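PDB 2HJ3: FAD-linked sulfhydryl oxidase ERV1 from Arabidopsis thaliana, which catalyses FAD-dependent disulfide bond formation, oxidising thiols at the expense of oxygen to give hydrogen peroxide, and serves import and folding of small cysteine-containing proteins in the mitochondrial intermembrane space. Local coordinates for residues Lys61-Ser66 and His85-Arg90; Trp80-His85 and Leu95-Glu100. All coordinates share one frame; numbering follows the deposited sequence.

Interaction 1: Lys61-Ser66 and His85-Arg90. With FAD (flavin-adenine dinucleotide), chain K; SO4 (sulfate ion), chain F.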
loop_
_atom_site.group_PDB
_atom_site.type_symbol
_atom_site.label_atom_id
_atom_site.label_comp_id
_atom_site.label_asym_id
_atom_site.label_seq_id
_atom_site.Cartn_x
_atom_site.Cartn_y
_atom_site.Cartn_z
ATOM N N LYS A 61 4.404 -9.107 10.776
ATOM C CA LYS A 61 4.562 -8.508 12.099
ATOM C C LYS A 61 5.830 -9.074 12.754
ATOM O O LYS A 61 6.654 -8.328 13.280
ATOM C CB LYS A 61 3.327 -8.825 12.943
ATOM C CG LYS A 61 2.989 -7.810 14.013
ATOM C CD LYS A 61 1.532 -7.986 14.438
ATOM C CE LYS A 61 1.024 -6.802 15.239
ATOM N NZ LYS A 61 -0.463 -6.828 15.394
ATOM N N GLU A 62 5.978 -10.397 12.709
ATOM C CA GLU A 62 7.148 -11.076 13.267
ATOM C C GLU A 62 8.407 -10.570 12.577
ATOM O O GLU A 62 9.338 -10.098 13.228
ATOM C CB GLU A 62 7.043 -12.587 13.053
ATOM C CG GLU A 62 5.933 -13.270 13.829
ATOM C CD GLU A 62 5.601 -14.646 13.272
ATOM O OE1 GLU A 62 6.545 -15.417 12.973
ATOM O OE2 GLU A 62 4.397 -14.958 13.142
ATOM N N ILE A 63 8.424 -10.671 11.248
ATOM C CA ILE A 63 9.563 -10.222 10.460
ATOM C C ILE A 63 9.923 -8.783 10.794
ATOM O O ILE A 63 11.094 -8.444 10.944
ATOM C CB ILE A 63 9.265 -10.330 8.957
ATOM C CG1 ILE A 63 9.084 -11.796 8.577
ATOM C CG2 ILE A 63 10.389 -9.705 8.153
ATOM C CD1 ILE A 63 8.539 -11.999 7.203
ATOM N N LEU A 64 8.908 -7.940 10.923
ATOM C CA LEU A 64 9.125 -6.534 11.235
ATOM C C LEU A 64 9.732 -6.369 12.639
ATOM O O LEU A 64 10.605 -5.527 12.854
ATOM C CB LEU A 64 7.795 -5.784 11.120
ATOM C CG LEU A 64 7.845 -4.262 11.002
ATOM C CD1 LEU A 64 8.712 -3.873 9.810
ATOM C CD2 LEU A 64 6.434 -3.715 10.840
ATOM N N ARG A 65 9.276 -7.182 13.589
ATOM C CA ARG A 65 9.789 -7.126 14.960
ATOM C C ARG A 65 11.295 -7.347 14.990
ATOM O O ARG A 65 12.046 -6.519 15.502
ATOM C CB ARG A 65 9.130 -8.198 15.830
ATOM C CG ARG A 65 7.636 -8.035 16.040
ATOM C CD ARG A 65 7.323 -6.810 16.874
ATOM N NE ARG A 65 5.913 -6.742 17.253
ATOM C CZ ARG A 65 5.378 -5.744 17.949
ATOM N NH1 ARG A 65 6.134 -4.727 18.344
ATOM N NH2 ARG A 65 4.089 -5.766 18.254
ATOM N N SER A 66 11.727 -8.473 14.431
ATOM C CA SER A 66 13.138 -8.838 14.399
ATOM C C SER A 66 13.983 -8.136 13.338
ATOM O O SER A 66 15.204 -8.134 13.443
ATOM C CB SER A 66 13.273 -10.344 14.214
ATOM O OG SER A 66 12.671 -10.732 12.996
ATOM N N HIS A 85 10.847 -9.598 1.683
ATOM C CA HIS A 85 10.134 -10.391 0.690
ATOM C C HIS A 85 10.745 -11.796 0.590
ATOM O O HIS A 85 10.025 -12.778 0.400
ATOM C CB HIS A 85 10.180 -9.687 -0.667
ATOM C CG HIS A 85 9.213 -10.234 -1.670
ATOM N ND1 HIS A 85 8.985 -9.628 -2.889
ATOM C CD2 HIS A 85 8.402 -11.317 -1.632
ATOM C CE1 HIS A 85 8.073 -10.313 -3.555
ATOM N NE2 HIS A 85 7.702 -11.342 -2.815
ATOM N N ASN A 86 12.064 -11.904 0.729
ATOM C CA ASN A 86 12.702 -13.223 0.650
ATOM C C ASN A 86 12.340 -14.148 1.810
ATOM O O ASN A 86 12.200 -15.353 1.625
ATOM C CB ASN A 86 14.223 -13.094 0.544
ATOM C CG ASN A 86 14.671 -12.817 -0.865
ATOM O OD1 ASN A 86 14.050 -13.282 -1.813
ATOM N ND2 ASN A 86 15.756 -12.077 -1.018
ATOM N N THR A 87 12.188 -13.590 3.005
ATOM C CA THR A 87 11.815 -14.406 4.148
ATOM C C THR A 87 10.463 -15.053 3.857
ATOM O O THR A 87 10.228 -16.209 4.207
ATOM C CB THR A 87 11.716 -13.551 5.412
ATOM O OG1 THR A 87 12.996 -12.959 5.676
ATOM C CG2 THR A 87 11.291 -14.390 6.599
ATOM N N VAL A 88 9.571 -14.307 3.205
ATOM C CA VAL A 88 8.268 -14.848 2.858
ATOM C C VAL A 88 8.468 -15.899 1.762
ATOM O O VAL A 88 7.933 -17.002 1.856
ATOM C CB VAL A 88 7.307 -13.741 2.370
ATOM C CG1 VAL A 88 5.971 -14.355 1.961
ATOM C CG2 VAL A 88 7.086 -12.715 3.482
ATOM N N ASN A 89 9.257 -15.565 0.739
ATOM C CA ASN A 89 9.534 -16.511 -0.345
ATOM C C ASN A 89 10.053 -17.840 0.207
ATOM O O ASN A 89 9.564 -18.909 -0.156
ATOM C CB ASN A 89 10.576 -15.955 -1.323
ATOM C CG ASN A 89 10.031 -14.840 -2.202
ATOM O OD1 ASN A 89 8.839 -14.783 -2.491
ATOM N ND2 ASN A 89 10.915 -13.966 -2.653
ATOM N N ARG A 90 11.046 -17.762 1.086
ATOM C CA ARG A 90 11.636 -18.952 1.687
ATOM C C ARG A 90 10.602 -19.766 2.451
ATOM O O ARG A 90 10.532 -20.985 2.303
ATOM C CB ARG A 90 12.767 -18.562 2.641
ATOM C CG ARG A 90 13.710 -19.706 2.984
ATOM C CD ARG A 90 14.642 -19.325 4.125
ATOM N NE ARG A 90 15.118 -17.952 3.995
ATOM C CZ ARG A 90 15.888 -17.512 3.006
ATOM N NH1 ARG A 90 16.288 -18.340 2.047
ATOM N NH2 ARG A 90 16.245 -16.236 2.969
HETATM P PA FAD K . 5.564 -12.486 -5.277
HETATM O O1A FAD K . 6.274 -13.038 -4.089
HETATM O O2A FAD K . 4.164 -11.968 -5.272
HETATM O O5B FAD K . 6.179 -11.585 -6.393
HETATM C C5B FAD K . 6.258 -10.294 -6.972
HETATM C C4B FAD K . 7.164 -10.586 -8.148
HETATM O O4B FAD K . 8.131 -9.588 -7.727
HETATM C C3B FAD K . 7.990 -11.804 -8.650
HETATM O O3B FAD K . 7.318 -12.584 -9.640
HETATM C C2B FAD K . 9.285 -11.211 -8.995
HETATM O O2B FAD K . 9.358 -10.582 -10.236
HETATM C C1B FAD K . 9.428 -10.182 -7.867
HETATM N N9A FAD K . 10.121 -10.460 -6.645
HETATM C C8A FAD K . 10.323 -11.639 -5.885
HETATM N N7A FAD K . 11.063 -11.604 -4.818
HETATM C C5A FAD K . 11.441 -10.268 -4.759
HETATM C C6A FAD K . 12.275 -9.506 -3.916
HETATM N N6A FAD K . 12.928 -10.141 -2.921
HETATM N N1A FAD K . 12.449 -8.159 -4.211
HETATM C C2A FAD K . 11.923 -7.512 -5.282
HETATM N N3A FAD K . 11.057 -8.282 -6.089
HETATM C C4A FAD K . 10.883 -9.664 -5.789
HETATM N N1 FAD K . 1.453 -15.443 1.466
HETATM C C2 FAD K . 1.285 -16.577 2.240
HETATM O O2 FAD K . 0.803 -17.638 1.799
HETATM N N3 FAD K . 1.745 -16.369 3.529
HETATM C C4 FAD K . 2.323 -15.167 4.006
HETATM O O4 FAD K . 2.552 -15.217 5.260
HETATM C C4X FAD K . 2.478 -14.071 3.173
HETATM N N5 FAD K . 2.933 -12.768 3.577
HETATM C C5X FAD K . 2.955 -11.590 2.795
HETATM C C6 FAD K . 3.336 -10.350 3.353
HETATM C C7 FAD K . 3.290 -9.180 2.537
HETATM C C7M FAD K . 3.649 -7.850 3.218
HETATM C C8 FAD K . 2.901 -9.248 1.163
HETATM C C8M FAD K . 2.861 -8.150 0.107
HETATM C C9 FAD K . 2.513 -10.491 0.645
HETATM C C9A FAD K . 2.460 -11.694 1.396
HETATM N N10 FAD K . 2.112 -13.101 1.067
HETATM C C10 FAD K . 1.999 -14.231 1.838
HETATM C "C1'" FAD K . 1.956 -13.387 -0.320
HETATM C "C2'" FAD K . 3.132 -13.817 -1.134
HETATM O "O2'" FAD K . 4.357 -13.232 -0.584
HETATM C "C3'" FAD K . 2.937 -13.803 -2.619
HETATM O "O3'" FAD K . 2.793 -12.456 -3.033
HETATM C "C4'" FAD K . 2.148 -14.790 -3.464
HETATM O "O4'" FAD K . 2.381 -16.140 -2.975
HETATM C "C5'" FAD K . 2.472 -14.860 -4.901
HETATM O "O5'" FAD K . 3.806 -15.240 -5.250
HETATM P P FAD K . 4.406 -14.892 -6.650
HETATM O O1P FAD K . 5.174 -16.132 -6.696
HETATM O O2P FAD K . 3.460 -14.491 -7.718
HETATM O O3P FAD K . 5.459 -13.723 -6.276
HETATM S S SO4 F . 18.125 -12.988 1.626
HETATM O O1 SO4 F . 18.884 -12.846 2.879
HETATM O O2 SO4 F . 17.420 -14.281 1.626
HETATM O O3 SO4 F . 17.151 -11.886 1.514
HETATM O O4 SO4 F . 19.053 -12.934 0.481
#
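Ile63, on helix 54-66, meets Thr87 and Val88 of helix 74-91 in a small apolar patch that backs onto the cofactor site of this FAD-binding ERV/ALR sulfhydryl oxidase domain. The first two side chains meet end to end, Ile63 CD1 lying 3.7 Å from Thr87 CG2. With chi1 at -61°, the threonine keeps OG1 beside its backbone N and sends CG2 to the isoleucine, while OG1 bonds back to His83 O, a turn earlier in the helix. Val88 divides its branches: CG2 lies 4.1 Å from Ile63 CD1, and CG1 comes within 3.2 Å of FAD O2'. Round the same helix the contact gives way to polar chemistry. His85 NE2 donates to FAD O1A at 2.6 Å with an angle of 155°, while one ring face lies against the adenine, and His22 bonds to ND1. Asn89 ND2 donates to FAD N7A at 3.2 Å and, weakly, to Asn86 OD1. Replacing His85 with an alanine would probably leave the phosphate oxygen O1A without this donor and strip the adenine of a flat partner. The segments thus meet through hydrocarbon alone, whereas His85 and Asn89 bond FAD, and Asn86 and Arg90 hold a sulfate, probably from the crystallisation liquor; Val88 touches both isoleucine and cofactor, so the helix packing and the shape of the flavin pocket are probably coupled.

Interaction 2: Trp80-His85 and Leu95-Glu100. With FAD (flavin-adenine dinucleotide), chain K; SO4 (sulfate ion), chain F; SO4 (sulfate ion), chain D.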
loop_
_atom_site.group_PDB
_atom_site.type_symbol
_atom_site.label_atom_id
_atom_site.label_comp_id
_atom_site.label_asym_id
_atom_site.label_seq_id
_atom_site.Cartn_x
_atom_site.Cartn_y
_atom_site.Cartn_z
ATOM N N TRP A 80 16.308 -3.792 2.265
ATOM C CA TRP A 80 15.502 -4.274 3.373
ATOM C C TRP A 80 14.199 -4.904 2.883
ATOM O O TRP A 80 13.838 -6.008 3.293
ATOM C CB TRP A 80 15.182 -3.125 4.334
ATOM C CG TRP A 80 14.274 -3.550 5.444
ATOM C CD1 TRP A 80 14.619 -4.238 6.567
ATOM C CD2 TRP A 80 12.853 -3.395 5.489
ATOM N NE1 TRP A 80 13.498 -4.530 7.313
ATOM C CE2 TRP A 80 12.400 -4.024 6.672
ATOM C CE3 TRP A 80 11.918 -2.788 4.643
ATOM C CZ2 TRP A 80 11.051 -4.064 7.032
ATOM C CZ3 TRP A 80 10.577 -2.826 4.998
ATOM C CH2 TRP A 80 10.155 -3.462 6.185
ATOM N N LEU A 81 13.496 -4.202 2.001
ATOM C CA LEU A 81 12.223 -4.698 1.478
ATOM C C LEU A 81 12.414 -6.003 0.707
ATOM O O LEU A 81 11.539 -6.863 0.701
ATOM C CB LEU A 81 11.581 -3.639 0.578
ATOM C CG LEU A 81 10.084 -3.779 0.294
ATOM C CD1 LEU A 81 9.301 -3.913 1.593
ATOM C CD2 LEU A 81 9.622 -2.561 -0.480
ATOM N N CYS A 82 13.568 -6.146 0.060
ATOM C CA CYS A 82 13.873 -7.356 -0.697
ATOM C C CYS A 82 14.149 -8.514 0.253
ATOM O O CYS A 82 13.748 -9.656 -0.008
ATOM C CB CYS A 82 15.081 -7.116 -1.605
ATOM S SG CYS A 82 15.719 -8.595 -2.462
ATOM N N HIS A 83 14.819 -8.221 1.369
ATOM C CA HIS A 83 15.131 -9.265 2.351
ATOM C C HIS A 83 13.852 -9.729 3.012
ATOM O O HIS A 83 13.667 -10.916 3.283
ATOM C CB HIS A 83 16.106 -8.749 3.418
ATOM C CG HIS A 83 17.460 -8.410 2.881
ATOM N ND1 HIS A 83 18.251 -9.331 2.230
ATOM C CD2 HIS A 83 18.128 -7.235 2.825
ATOM C CE1 HIS A 83 19.343 -8.736 1.783
ATOM N NE2 HIS A 83 19.292 -7.463 2.130
ATOM N N VAL A 84 12.967 -8.779 3.279
ATOM C CA VAL A 84 11.699 -9.109 3.898
ATOM C C VAL A 84 10.924 -10.003 2.945
ATOM O O VAL A 84 10.428 -11.054 3.335
ATOM C CB VAL A 84 10.900 -7.832 4.217
ATOM C CG1 VAL A 84 9.420 -8.161 4.408
ATOM C CG2 VAL A 84 11.473 -7.190 5.476
ATOM N N HIS A 85 10.847 -9.598 1.683
ATOM C CA HIS A 85 10.134 -10.391 0.690
ATOM C C HIS A 85 10.745 -11.796 0.590
ATOM O O HIS A 85 10.025 -12.778 0.400
ATOM C CB HIS A 85 10.180 -9.687 -0.667
ATOM C CG HIS A 85 9.213 -10.234 -1.670
ATOM N ND1 HIS A 85 8.985 -9.628 -2.889
ATOM C CD2 HIS A 85 8.402 -11.317 -1.632
ATOM C CE1 HIS A 85 8.073 -10.313 -3.555
ATOM N NE2 HIS A 85 7.702 -11.342 -2.815
ATOM N N LEU A 95 11.491 -19.286 -4.991
ATOM C CA LEU A 95 12.839 -18.816 -5.286
ATOM C C LEU A 95 13.156 -17.584 -4.434
ATOM O O LEU A 95 12.252 -16.826 -4.069
ATOM C CB LEU A 95 12.948 -18.459 -6.768
ATOM C CG LEU A 95 12.954 -19.615 -7.776
ATOM C CD1 LEU A 95 12.600 -19.098 -9.161
ATOM C CD2 LEU A 95 14.332 -20.278 -7.782
ATOM N N VAL A 96 14.435 -17.405 -4.106
ATOM C CA VAL A 96 14.897 -16.264 -3.315
ATOM C C VAL A 96 15.633 -15.334 -4.277
ATOM O O VAL A 96 16.578 -15.740 -4.953
ATOM C CB VAL A 96 15.831 -16.721 -2.165
ATOM C CG1 VAL A 96 16.588 -15.537 -1.576
ATOM C CG2 VAL A 96 14.999 -17.397 -1.078
ATOM N N PHE A 97 15.174 -14.089 -4.330
ATOM C CA PHE A 97 15.690 -13.066 -5.231
ATOM C C PHE A 97 16.995 -12.444 -4.754
ATOM O O PHE A 97 17.142 -12.148 -3.575
ATOM C CB PHE A 97 14.602 -11.985 -5.378
ATOM C CG PHE A 97 14.903 -10.932 -6.404
ATOM C CD1 PHE A 97 14.435 -11.059 -7.708
ATOM C CD2 PHE A 97 15.629 -9.793 -6.062
ATOM C CE1 PHE A 97 14.684 -10.062 -8.656
ATOM C CE2 PHE A 97 15.884 -8.790 -7.006
ATOM C CZ PHE A 97 15.412 -8.924 -8.298
ATOM N N PRO A 98 17.969 -12.249 -5.667
ATOM C CA PRO A 98 19.261 -11.646 -5.304
ATOM C C PRO A 98 19.058 -10.145 -5.140
ATOM O O PRO A 98 18.901 -9.412 -6.120
ATOM C CB PRO A 98 20.154 -11.990 -6.491
ATOM C CG PRO A 98 19.187 -12.028 -7.642
ATOM C CD PRO A 98 17.992 -12.746 -7.057
ATOM N N CYS A 99 19.071 -9.692 -3.893
ATOM C CA CYS A 99 18.823 -8.290 -3.598
ATOM C C CYS A 99 19.784 -7.264 -4.163
ATOM O O CYS A 99 19.673 -6.081 -3.849
ATOM C CB CYS A 99 18.696 -8.097 -2.093
ATOM S SG CYS A 99 17.362 -9.092 -1.366
ATOM N N GLU A 100 20.716 -7.698 -4.996
ATOM C CA GLU A 100 21.662 -6.765 -5.591
ATOM C C GLU A 100 21.080 -6.313 -6.908
ATOM O O GLU A 100 21.542 -5.350 -7.510
ATOM C CB GLU A 100 22.996 -7.447 -5.846
ATOM C CG GLU A 100 23.681 -7.922 -4.597
ATOM C CD GLU A 100 24.600 -9.084 -4.880
ATOM O OE1 GLU A 100 25.509 -8.943 -5.735
ATOM O OE2 GLU A 100 24.401 -10.141 -4.246
HETATM P PA FAD K . 5.564 -12.486 -5.277
HETATM O O1A FAD K . 6.274 -13.038 -4.089
HETATM O O2A FAD K . 4.164 -11.968 -5.272
HETATM O O5B FAD K . 6.179 -11.585 -6.393
HETATM C C5B FAD K . 6.258 -10.294 -6.972
HETATM C C4B FAD K . 7.164 -10.586 -8.148
HETATM O O4B FAD K . 8.131 -9.588 -7.727
HETATM C C3B FAD K . 7.990 -11.804 -8.650
HETATM O O3B FAD K . 7.318 -12.584 -9.640
HETATM C C2B FAD K . 9.285 -11.211 -8.995
HETATM O O2B FAD K . 9.358 -10.582 -10.236
HETATM C C1B FAD K . 9.428 -10.182 -7.867
HETATM N N9A FAD K . 10.121 -10.460 -6.645
HETATM C C8A FAD K . 10.323 -11.639 -5.885
HETATM N N7A FAD K . 11.063 -11.604 -4.818
HETATM C C5A FAD K . 11.441 -10.268 -4.759
HETATM C C6A FAD K . 12.275 -9.506 -3.916
HETATM N N6A FAD K . 12.928 -10.141 -2.921
HETATM N N1A FAD K . 12.449 -8.159 -4.211
HETATM C C2A FAD K . 11.923 -7.512 -5.282
HETATM N N3A FAD K . 11.057 -8.282 -6.089
HETATM C C4A FAD K . 10.883 -9.664 -5.789
HETATM N N1 FAD K . 1.453 -15.443 1.466
HETATM C C2 FAD K . 1.285 -16.577 2.240
HETATM O O2 FAD K . 0.803 -17.638 1.799
HETATM N N3 FAD K . 1.745 -16.369 3.529
HETATM C C4 FAD K . 2.323 -15.167 4.006
HETATM O O4 FAD K . 2.552 -15.217 5.260
HETATM C C4X FAD K . 2.478 -14.071 3.173
HETATM N N5 FAD K . 2.933 -12.768 3.577
HETATM C C5X FAD K . 2.955 -11.590 2.795
HETATM C C6 FAD K . 3.336 -10.350 3.353
HETATM C C7 FAD K . 3.290 -9.180 2.537
HETATM C C7M FAD K . 3.649 -7.850 3.218
HETATM C C8 FAD K . 2.901 -9.248 1.163
HETATM C C8M FAD K . 2.861 -8.150 0.107
HETATM C C9 FAD K . 2.513 -10.491 0.645
HETATM C C9A FAD K . 2.460 -11.694 1.396
HETATM N N10 FAD K . 2.112 -13.101 1.067
HETATM C C10 FAD K . 1.999 -14.231 1.838
HETATM C "C1'" FAD K . 1.956 -13.387 -0.320
HETATM C "C2'" FAD K . 3.132 -13.817 -1.134
HETATM O "O2'" FAD K . 4.357 -13.232 -0.584
HETATM C "C3'" FAD K . 2.937 -13.803 -2.619
HETATM O "O3'" FAD K . 2.793 -12.456 -3.033
HETATM C "C4'" FAD K . 2.148 -14.790 -3.464
HETATM O "O4'" FAD K . 2.381 -16.140 -2.975
HETATM C "C5'" FAD K . 2.472 -14.860 -4.901
HETATM O "O5'" FAD K . 3.806 -15.240 -5.250
HETATM P P FAD K . 4.406 -14.892 -6.650
HETATM O O1P FAD K . 5.174 -16.132 -6.696
HETATM O O2P FAD K . 3.460 -14.491 -7.718
HETATM O O3P FAD K . 5.459 -13.723 -6.276
HETATM S S SO4 F . 18.125 -12.988 1.626
HETATM O O1 SO4 F . 18.884 -12.846 2.879
HETATM O O2 SO4 F . 17.420 -14.281 1.626
HETATM O O3 SO4 F . 17.151 -11.886 1.514
HETATM O O4 SO4 F . 19.053 -12.934 0.481
HETATM S S SO4 D . 8.483 -19.155 -7.637
HETATM O O1 SO4 D . 7.240 -19.818 -7.185
HETATM O O2 SO4 D . 9.640 -19.738 -6.932
HETATM O O3 SO4 D . 8.648 -19.346 -9.092
HETATM O O4 SO4 D . 8.408 -17.711 -7.337
#
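Cys82, on helix 74-91, is joined to Cys99 of the loop that follows by a disulfide, SG to SG 2.0 Å, with chi3 at -87°. Its sulfur stands anti to the backbone N (chi1 173°), directed out to the loop, and also lies 3.8 Å from Phe97 CD2, an oblique sulfur-aromatic contact. The carbonyl of the same residue takes a weak hydrogen bond from the adenine amino group, FAD N6A to Cys82 O at 3.1 Å. Next along the helix, His83 starts away from the loop, but its ring comes back to the bridge, with Cys99 SG over one face, 4.0 Å from the imidazole centroid. At the ring edge, ND1 donates to sulfate O3 at 2.9 Å, an ion probably brought by the crystallisation liquor. Two residues on, His85 has Phe97 as its counterpart on the opposite face of the adenine, the phenyl face lying over FAD C4A and Phe97 CB 3.5 Å from FAD N6A. The redox-active pair is Cys53 and Cys56, so this second disulfide is consistent with a structural staple: no hydrogen bond joins the two segments, and the covalent bond fixes the loop to the helix and is likely to keep Phe97 against the adenine.

In the fold
Both contacts use helix 74-91, from different sides. Interaction 1 sets it against helix 54-66 within the bundle; interaction 2 ties it to the irregular loop 95-100, which leads to helix 102-105. Each is partly buried, yet the chemistry differs with place: the helices meet here through apolar packing, while the loop is also joined covalently. His85 belongs to both, and Asn86 links them directly, its OD1 probably accepting a hydrogen bond from Phe97 N at 2.9 Å. The general principle is that one helix can serve a cofactor along its length, Val88 beside the flavin end and Cys82, His85, Asn86 and Asn89 round the adenine and phosphate.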